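Local coordinates for C381 turret protein (Sulfolobus turreted icosahedral virus, PDB 4IND) that probably builds the turrets of an archaeal virus, five copies of its triple jelly-roll chain assembling together, at residues Q274-S279 with S364-T368; A302-L307 with D332-G336; A310-C314 with L354-G359. All coordinates share one frame; numbering follows the deposited sequence.

Interaction 1 (Q274-S279 with S364-T368)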
loop_
_atom_site.group_PDB
_atom_site.type_symbol
_atom_site.label_atom_id
_atom_site.label_comp_id
_atom_site.label_asym_id
_atom_site.label_seq_id
_atom_site.Cartn_x
_atom_site.Cartn_y
_atom_site.Cartn_z
ATOM N N GLN A 274 -31.040 23.516 14.946
ATOM C CA GLN A 274 -32.398 23.017 14.847
ATOM C C GLN A 274 -33.110 23.236 16.165
ATOM O O GLN A 274 -32.625 22.811 17.208
ATOM C CB GLN A 274 -32.375 21.526 14.501
ATOM C CG GLN A 274 -33.742 20.866 14.484
ATOM C CD GLN A 274 -34.607 21.363 13.349
ATOM O OE1 GLN A 274 -34.154 21.467 12.211
ATOM N NE2 GLN A 274 -35.861 21.681 13.655
ATOM N N SER A 275 -34.256 23.908 16.124
ATOM C CA SER A 275 -35.049 24.110 17.328
ATOM C C SER A 275 -36.163 23.087 17.446
ATOM O O SER A 275 -36.688 22.598 16.443
ATOM C CB SER A 275 -35.631 25.519 17.376
ATOM O OG SER A 275 -34.625 26.454 17.710
ATOM N N VAL A 276 -36.506 22.760 18.685
ATOM C CA VAL A 276 -37.585 21.823 18.964
ATOM C C VAL A 276 -38.390 22.366 20.119
ATOM O O VAL A 276 -37.837 22.727 21.162
ATOM C CB VAL A 276 -37.054 20.428 19.316
ATOM C CG1 VAL A 276 -38.198 19.532 19.745
ATOM C CG2 VAL A 276 -36.328 19.834 18.125
ATOM N N THR A 277 -39.702 22.443 19.932
ATOM C CA THR A 277 -40.578 22.944 20.975
ATOM C C THR A 277 -41.295 21.801 21.665
ATOM O O THR A 277 -41.953 20.984 21.015
ATOM C CB THR A 277 -41.597 23.949 20.420
ATOM O OG1 THR A 277 -40.905 25.115 19.961
ATOM C CG2 THR A 277 -42.581 24.354 21.491
ATOM N N LEU A 278 -41.162 21.749 22.986
ATOM C CA LEU A 278 -41.685 20.641 23.769
ATOM C C LEU A 278 -42.869 21.095 24.592
ATOM O O LEU A 278 -42.810 22.125 25.263
ATOM C CB LEU A 278 -40.594 20.074 24.686
ATOM C CG LEU A 278 -39.328 19.568 23.985
ATOM C CD1 LEU A 278 -38.220 19.275 24.988
ATOM C CD2 LEU A 278 -39.628 18.340 23.137
ATOM N N SER A 279 -43.946 20.322 24.556
ATOM C CA SER A 279 -45.146 20.687 25.295
ATOM C C SER A 279 -45.846 19.476 25.903
ATOM O O SER A 279 -47.068 19.342 25.804
ATOM C CB SER A 279 -46.106 21.452 24.386
ATOM O OG SER A 279 -46.372 20.711 23.207
ATOM N N SER A 364 -44.725 25.464 27.286
ATOM C CA SER A 364 -43.818 24.762 26.390
ATOM C C SER A 364 -42.382 25.230 26.600
ATOM O O SER A 364 -42.145 26.343 27.063
ATOM C CB SER A 364 -44.242 24.966 24.933
ATOM O OG SER A 364 -44.097 26.322 24.548
ATOM N N VAL A 365 -41.430 24.360 26.268
ATOM C CA VAL A 365 -40.012 24.683 26.354
ATOM C C VAL A 365 -39.386 24.486 24.984
ATOM O O VAL A 365 -39.621 23.467 24.325
ATOM C CB VAL A 365 -39.280 23.756 27.335
ATOM C CG1 VAL A 365 -37.869 24.265 27.598
ATOM C CG2 VAL A 365 -40.049 23.627 28.626
ATOM N N THR A 366 -38.587 25.457 24.557
ATOM C CA THR A 366 -37.908 25.361 23.273
ATOM C C THR A 366 -36.412 25.180 23.487
ATOM O O THR A 366 -35.761 25.996 24.140
ATOM C CB THR A 366 -38.160 26.608 22.390
ATOM O OG1 THR A 366 -39.546 26.676 22.033
ATOM C CG2 THR A 366 -37.323 26.539 21.120
ATOM N N ILE A 367 -35.878 24.099 22.942
ATOM C CA ILE A 367 -34.451 23.839 22.998
ATOM C C ILE A 367 -33.871 23.938 21.603
ATOM O O ILE A 367 -34.574 23.739 20.612
ATOM C CB ILE A 367 -34.165 22.448 23.556
ATOM C CG1 ILE A 367 -34.851 21.396 22.692
ATOM C CG2 ILE A 367 -34.651 22.335 24.994
ATOM C CD1 ILE A 367 -34.549 19.979 23.121
ATOM N N THR A 368 -32.588 24.248 21.525
ATOM C CA THR A 368 -31.939 24.405 20.238
ATOM C C THR A 368 -30.700 23.546 20.183
ATOM O O THR A 368 -29.814 23.674 21.033
ATOM C CB THR A 368 -31.577 25.868 19.976
ATOM O OG1 THR A 368 -32.780 26.648 19.935
ATOM C CG2 THR A 368 -30.839 26.010 18.645
#

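Interaction 2 (A302-L307 with D332-G336)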
loop_
_atom_site.group_PDB
_atom_site.type_symbol
_atom_site.label_atom_id
_atom_site.label_comp_id
_atom_site.label_asym_id
_atom_site.label_seq_id
_atom_site.Cartn_x
_atom_site.Cartn_y
_atom_site.Cartn_z
ATOM N N ALA A 302 -21.702 18.461 19.168
ATOM C CA ALA A 302 -23.110 18.790 19.360
ATOM C C ALA A 302 -23.334 19.489 20.689
ATOM O O ALA A 302 -22.652 19.213 21.680
ATOM C CB ALA A 302 -23.989 17.549 19.255
ATOM N N SER A 303 -24.297 20.399 20.704
ATOM C CA SER A 303 -24.608 21.149 21.909
ATOM C C SER A 303 -26.089 21.491 21.909
ATOM O O SER A 303 -26.695 21.672 20.850
ATOM C CB SER A 303 -23.782 22.429 21.948
ATOM O OG SER A 303 -23.933 23.080 23.184
ATOM N N VAL A 304 -26.679 21.556 23.090
ATOM C CA VAL A 304 -28.086 21.947 23.203
ATOM C C VAL A 304 -28.195 23.098 24.185
ATOM O O VAL A 304 -27.648 23.034 25.287
ATOM C CB VAL A 304 -28.978 20.779 23.661
ATOM C CG1 VAL A 304 -30.409 21.253 23.882
ATOM C CG2 VAL A 304 -28.942 19.652 22.622
ATOM N N SER A 305 -28.881 24.165 23.775
ATOM C CA SER A 305 -29.146 25.277 24.663
ATOM C C SER A 305 -30.621 25.292 24.983
ATOM O O SER A 305 -31.446 24.812 24.195
ATOM C CB SER A 305 -28.736 26.600 24.026
ATOM O OG SER A 305 -29.426 26.804 22.810
ATOM N N GLY A 306 -30.950 25.827 26.149
ATOM C CA GLY A 306 -32.334 25.968 26.554
ATOM C C GLY A 306 -32.795 24.854 27.468
ATOM O O GLY A 306 -33.969 24.789 27.822
ATOM N N LEU A 307 -31.877 23.966 27.844
ATOM C CA LEU A 307 -32.212 22.894 28.777
ATOM C C LEU A 307 -32.587 23.446 30.146
ATOM O O LEU A 307 -31.886 24.291 30.689
ATOM C CB LEU A 307 -31.047 21.924 28.926
ATOM C CG LEU A 307 -30.807 21.013 27.727
ATOM C CD1 LEU A 307 -29.661 20.045 28.003
ATOM C CD2 LEU A 307 -32.083 20.270 27.367
ATOM N N ASP A 332 -26.414 11.832 25.298
ATOM C CA ASP A 332 -27.570 12.153 26.104
ATOM C C ASP A 332 -27.264 13.472 26.808
ATOM O O ASP A 332 -26.393 13.534 27.673
ATOM C CB ASP A 332 -27.835 11.039 27.109
ATOM C CG ASP A 332 -29.087 11.278 27.923
ATOM O OD1 ASP A 332 -29.438 12.454 28.157
ATOM O OD2 ASP A 332 -29.728 10.291 28.329
ATOM N N PHE A 333 -27.954 14.538 26.414
ATOM C CA PHE A 333 -27.633 15.870 26.924
ATOM C C PHE A 333 -28.051 16.071 28.376
ATOM O O PHE A 333 -27.552 16.969 29.059
ATOM C CB PHE A 333 -28.232 16.953 26.020
ATOM C CG PHE A 333 -27.644 16.968 24.657
ATOM C CD1 PHE A 333 -26.478 17.672 24.399
ATOM C CD2 PHE A 333 -28.232 16.251 23.621
ATOM C CE1 PHE A 333 -25.915 17.672 23.115
ATOM C CE2 PHE A 333 -27.676 16.249 22.345
ATOM C CZ PHE A 333 -26.519 16.956 22.092
ATOM N N ILE A 334 -28.973 15.242 28.850
ATOM C CA ILE A 334 -29.372 15.296 30.254
ATOM C C ILE A 334 -28.334 14.571 31.103
ATOM O O ILE A 334 -27.778 15.134 32.030
ATOM C CB ILE A 334 -30.748 14.641 30.488
ATOM C CG1 ILE A 334 -31.815 15.254 29.574
ATOM C CG2 ILE A 334 -31.143 14.735 31.955
ATOM C CD1 ILE A 334 -31.991 16.742 29.745
ATOM N N ALA A 335 -28.072 13.313 30.766
ATOM C CA ALA A 335 -27.148 12.471 31.528
ATOM C C ALA A 335 -25.689 12.895 31.363
ATOM O O ALA A 335 -24.898 12.814 32.302
ATOM C CB ALA A 335 -27.314 11.004 31.108
ATOM N N GLY A 336 -25.335 13.341 30.164
ATOM C CA GLY A 336 -23.946 13.637 29.840
ATOM C C GLY A 336 -23.545 15.103 29.893
ATOM O O GLY A 336 -22.359 15.417 29.969
#

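Interaction 3 (A310-C314 with L354-G359)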
loop_
_atom_site.group_PDB
_atom_site.type_symbol
_atom_site.label_atom_id
_atom_site.label_comp_id
_atom_site.label_asym_id
_atom_site.label_seq_id
_atom_site.Cartn_x
_atom_site.Cartn_y
_atom_site.Cartn_z
ATOM N N ALA A 310 -37.391 21.323 33.246
ATOM C CA ALA A 310 -38.634 20.995 32.550
ATOM C C ALA A 310 -38.416 20.025 31.387
ATOM O O ALA A 310 -39.379 19.497 30.840
ATOM C CB ALA A 310 -39.325 22.259 32.062
ATOM N N VAL A 311 -37.156 19.798 31.015
ATOM C CA VAL A 311 -36.812 18.842 29.962
ATOM C C VAL A 311 -36.390 17.520 30.591
ATOM O O VAL A 311 -35.437 17.474 31.365
ATOM C CB VAL A 311 -35.666 19.367 29.066
ATOM C CG1 VAL A 311 -35.420 18.421 27.877
ATOM C CG2 VAL A 311 -35.975 20.769 28.580
ATOM N N THR A 312 -37.104 16.452 30.255
ATOM C CA THR A 312 -36.881 15.140 30.859
ATOM C C THR A 312 -36.093 14.200 29.956
ATOM O O THR A 312 -35.510 13.221 30.420
ATOM C CB THR A 312 -38.213 14.463 31.187
ATOM O OG1 THR A 312 -38.980 14.313 29.984
ATOM C CG2 THR A 312 -39.000 15.295 32.188
ATOM N N GLN A 313 -36.097 14.491 28.662
ATOM C CA GLN A 313 -35.353 13.677 27.716
ATOM C C GLN A 313 -34.786 14.530 26.606
ATOM O O GLN A 313 -35.466 15.390 26.058
ATOM C CB GLN A 313 -36.231 12.574 27.120
ATOM C CG GLN A 313 -35.507 11.729 26.063
ATOM C CD GLN A 313 -36.407 10.691 25.407
ATOM O OE1 GLN A 313 -37.630 10.854 25.350
ATOM N NE2 GLN A 313 -35.802 9.614 24.909
ATOM N N CYS A 314 -33.529 14.282 26.276
ATOM C CA CYS A 314 -32.898 14.986 25.181
ATOM C C CYS A 314 -31.722 14.142 24.728
ATOM O O CYS A 314 -30.618 14.274 25.258
ATOM C CB CYS A 314 -32.452 16.384 25.632
ATOM S SG CYS A 314 -31.861 17.427 24.276
ATOM N N LEU A 354 -33.095 13.750 16.837
ATOM C CA LEU A 354 -33.130 14.163 18.236
ATOM C C LEU A 354 -34.440 13.702 18.848
ATOM O O LEU A 354 -35.528 13.979 18.320
ATOM C CB LEU A 354 -33.031 15.678 18.358
ATOM C CG LEU A 354 -32.948 16.217 19.786
ATOM C CD1 LEU A 354 -31.604 15.876 20.407
ATOM C CD2 LEU A 354 -33.164 17.717 19.792
ATOM N N VAL A 355 -34.340 12.977 19.951
ATOM C CA VAL A 355 -35.526 12.527 20.654
ATOM C C VAL A 355 -35.574 13.301 21.959
ATOM O O VAL A 355 -34.625 13.282 22.731
ATOM C CB VAL A 355 -35.494 11.013 20.920
ATOM C CG1 VAL A 355 -36.757 10.577 21.654
ATOM C CG2 VAL A 355 -35.356 10.245 19.609
ATOM N N ALA A 356 -36.674 13.998 22.199
ATOM C CA ALA A 356 -36.758 14.874 23.351
ATOM C C ALA A 356 -38.150 14.832 23.946
ATOM O O ALA A 356 -39.121 14.489 23.266
ATOM C CB ALA A 356 -36.383 16.303 22.963
ATOM N N ASN A 357 -38.239 15.180 25.224
ATOM C CA ASN A 357 -39.515 15.223 25.908
ATOM C C ASN A 357 -39.432 16.217 27.057
ATOM O O ASN A 357 -38.348 16.469 27.600
ATOM C CB ASN A 357 -39.902 13.832 26.415
ATOM C CG ASN A 357 -41.373 13.732 26.772
ATOM O OD1 ASN A 357 -42.118 14.718 26.706
ATOM N ND2 ASN A 357 -41.804 12.535 27.147
ATOM N N GLY A 358 -40.573 16.786 27.425
ATOM C CA GLY A 358 -40.607 17.789 28.471
ATOM C C GLY A 358 -41.647 18.863 28.204
ATOM O O GLY A 358 -42.435 18.758 27.264
ATOM N N GLY A 359 -41.647 19.898 29.037
ATOM C CA GLY A 359 -42.626 20.960 28.923
ATOM C C GLY A 359 -44.004 20.454 29.290
ATOM O O GLY A 359 -44.154 19.311 29.725
#

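Interaction 1 (Q274-S279 with S364-T368)
Thr-277 and Thr-366 stand side by side on the exposed face of two antiparallel strands, their hydroxyls joined by a hydrogen bond, OG1 to OG1, of 2.9 Å. One step along the same face, Ser-275 OG and Thr-368 OG1 repeat the pairing at 2.9 Å. Both are non-hydrogen-bonded pairs, where the CA atoms come closest. In each threonine, as in Ser-275, the oxygen lies beside the backbone N and opposite the carbonyl carbon (chi1 -66° in Thr-277 and in Thr-366), which turns each hydroxyl to its partner across the strands. The CG2 of Thr-277 leans instead on Ser-364 CB, 3.9 Å away.

The other face is apolar. Leu-278 and Ile-367 cross at a slant, with Leu-278 CD1 4.2 Å from Ile-367 CD1, while Ile-367 CG1 comes within 4.1 Å of Val-276 CB. Leu-278 and Ile-367 continue onto Val-311 and Ala-356 of the facing sheet, Val-276 onto Val-283 and Gln-285. Between the two faces, Val-276 with Ile-367 and Leu-278 with Val-365 exchange paired backbone hydrogen bonds, Leu-278 N reaching Val-365 O at 2.7 Å. One polar and one aliphatic face suit a beta sandwich; this sheet pairs the first and last strands of the C-terminal jelly roll.

Interaction 2 (A302-L307 with D332-G336)
One methyl group, Val-304 CG2, sits almost exactly over the centre of the Phe-333 ring, 3.4 Å from the centroid and 1° off the ring normal. This CH-pi contact lies inside the C-terminal jelly roll of the turret protein, where the loop after strand 328-332 sends an aromatic side chain back against strand 295-305 of the other sheet. All six ring carbons are nearly equidistant from the methyl, and the two side chains meet at about a right angle. In Val-304 the CG1 branch is anti to the backbone N (chi1 175°), which leaves CG2 as the branch that meets the ring.

Two residues back on the strand, Ala-302 CB approaches the ring at its edge, 3.8 Å from Phe-333 CZ, so the strand supports both the face and the far end of the phenyl group. At the other end Leu-307, beyond the turn at Gly-306, lays CD1 against Phe-333 CB at 3.9 Å. Its CD2 meets Ile-334 CD1 more loosely, nearer the surface. No hydrogen bond joins the two segments; the side chains meet through apolar groups. Cys-314 and Leu-316 of strand 311-319 also pack on Phe-333, and Trp-331 meets its ring edge-to-face. Phe-271 of a second subunit packs on Asp-332 and Ala-335, placing this loop beside a subunit boundary.

The loop carrying the phenylalanine is shaped from within by Asp-332, whose OD2 is held by Gln-315 NE2. Asp-332 OD1 accepts from two backbone amides, in an Asx turn and an Asx motif. Ile-334 N reaches Asp-332 OD1 nearly along the C-O axis at 2.9 Å, whereas Ala-335 N meets Asp-332 OD1 from above the carboxylate plane at 3.1 Å.

Interaction 3 (A310-C314 with L354-G359)
Asn-357 O is gripped by two consecutive amides, Thr-312 N at 2.9 Å and Gln-313 N at 3.2 Å, both arriving from the same face of its carbonyl plane. Thr-312 and Gln-313 thus share one partner on the opposite strand, which defines a classic beta bulge. Thr-312 OG1 adds a weak third bond to the same oxygen: with chi1 at 59° the hydroxyl lies between the backbone N and the carbonyl carbon, close over the Asn-357 carbonyl. Past the bulge, Asn-357 N returns a bond to Gln-313 O, and before it Gly-359 N binds Ala-310 O.

On the outer face the extended Gln-313 side chain runs toward Val-355, crossing it at a slant, its NE2 3.5 Å from Val-355 CG1. The amide planes of Gln-313 and Asn-357 are turned 45° apart. On the inner face Cys-314 SG faces Leu-354 CD1 at 4.2 Å, and Val-311 CG1 rests 3.5 Å from Asn-357 O.

Further out, Gln-313 is fixed at both ends of its amide: OE1 accepts from Gln-282 NE2, and NE2 donates to Gln-315 OE1. Asn-357 OD1 folds back to its neighbour, Gly-358 N, in a weak bond. Gly-358 has a phi of 145° and its CA lies 3.2 Å from Ala-310 O, a backbone shape and a closeness that suit a residue without a side chain. Val-311, Cys-314 and Ala-356 turn inward to the strands of the facing sheet.

With two amides and a weak hydroxyl bond converging on one carbonyl, the bulge absorbs an extra residue without giving up the amide bonds of Thr-312 and Gln-313, and the two N-H groups would be expected to polarise that C=O.

Overall arrangement
All three contacts belong to the C-terminal jelly roll, their centres about 41 to 42 Å from the centre of the chain. Interactions 1 and 3 are pairings of strands, one in each sheet of the sandwich; interaction 2 instead reaches from one sheet to a loop leaving the other. The inner faces of interactions 1 and 3 meet, Leu-278 on Ala-356 in the buried part and Val-365 on Ala-310 nearer the rim. Interaction 2 is tied to both neighbours through the backbone, Ser-305 N to Thr-368 O and Phe-333 N to Cys-314 O. Hydroxyl pairs mark the outer surface of interaction 1, amide side chains that of interaction 3, whereas interaction 2 joins its segments through apolar side chains, without a hydrogen bond across it.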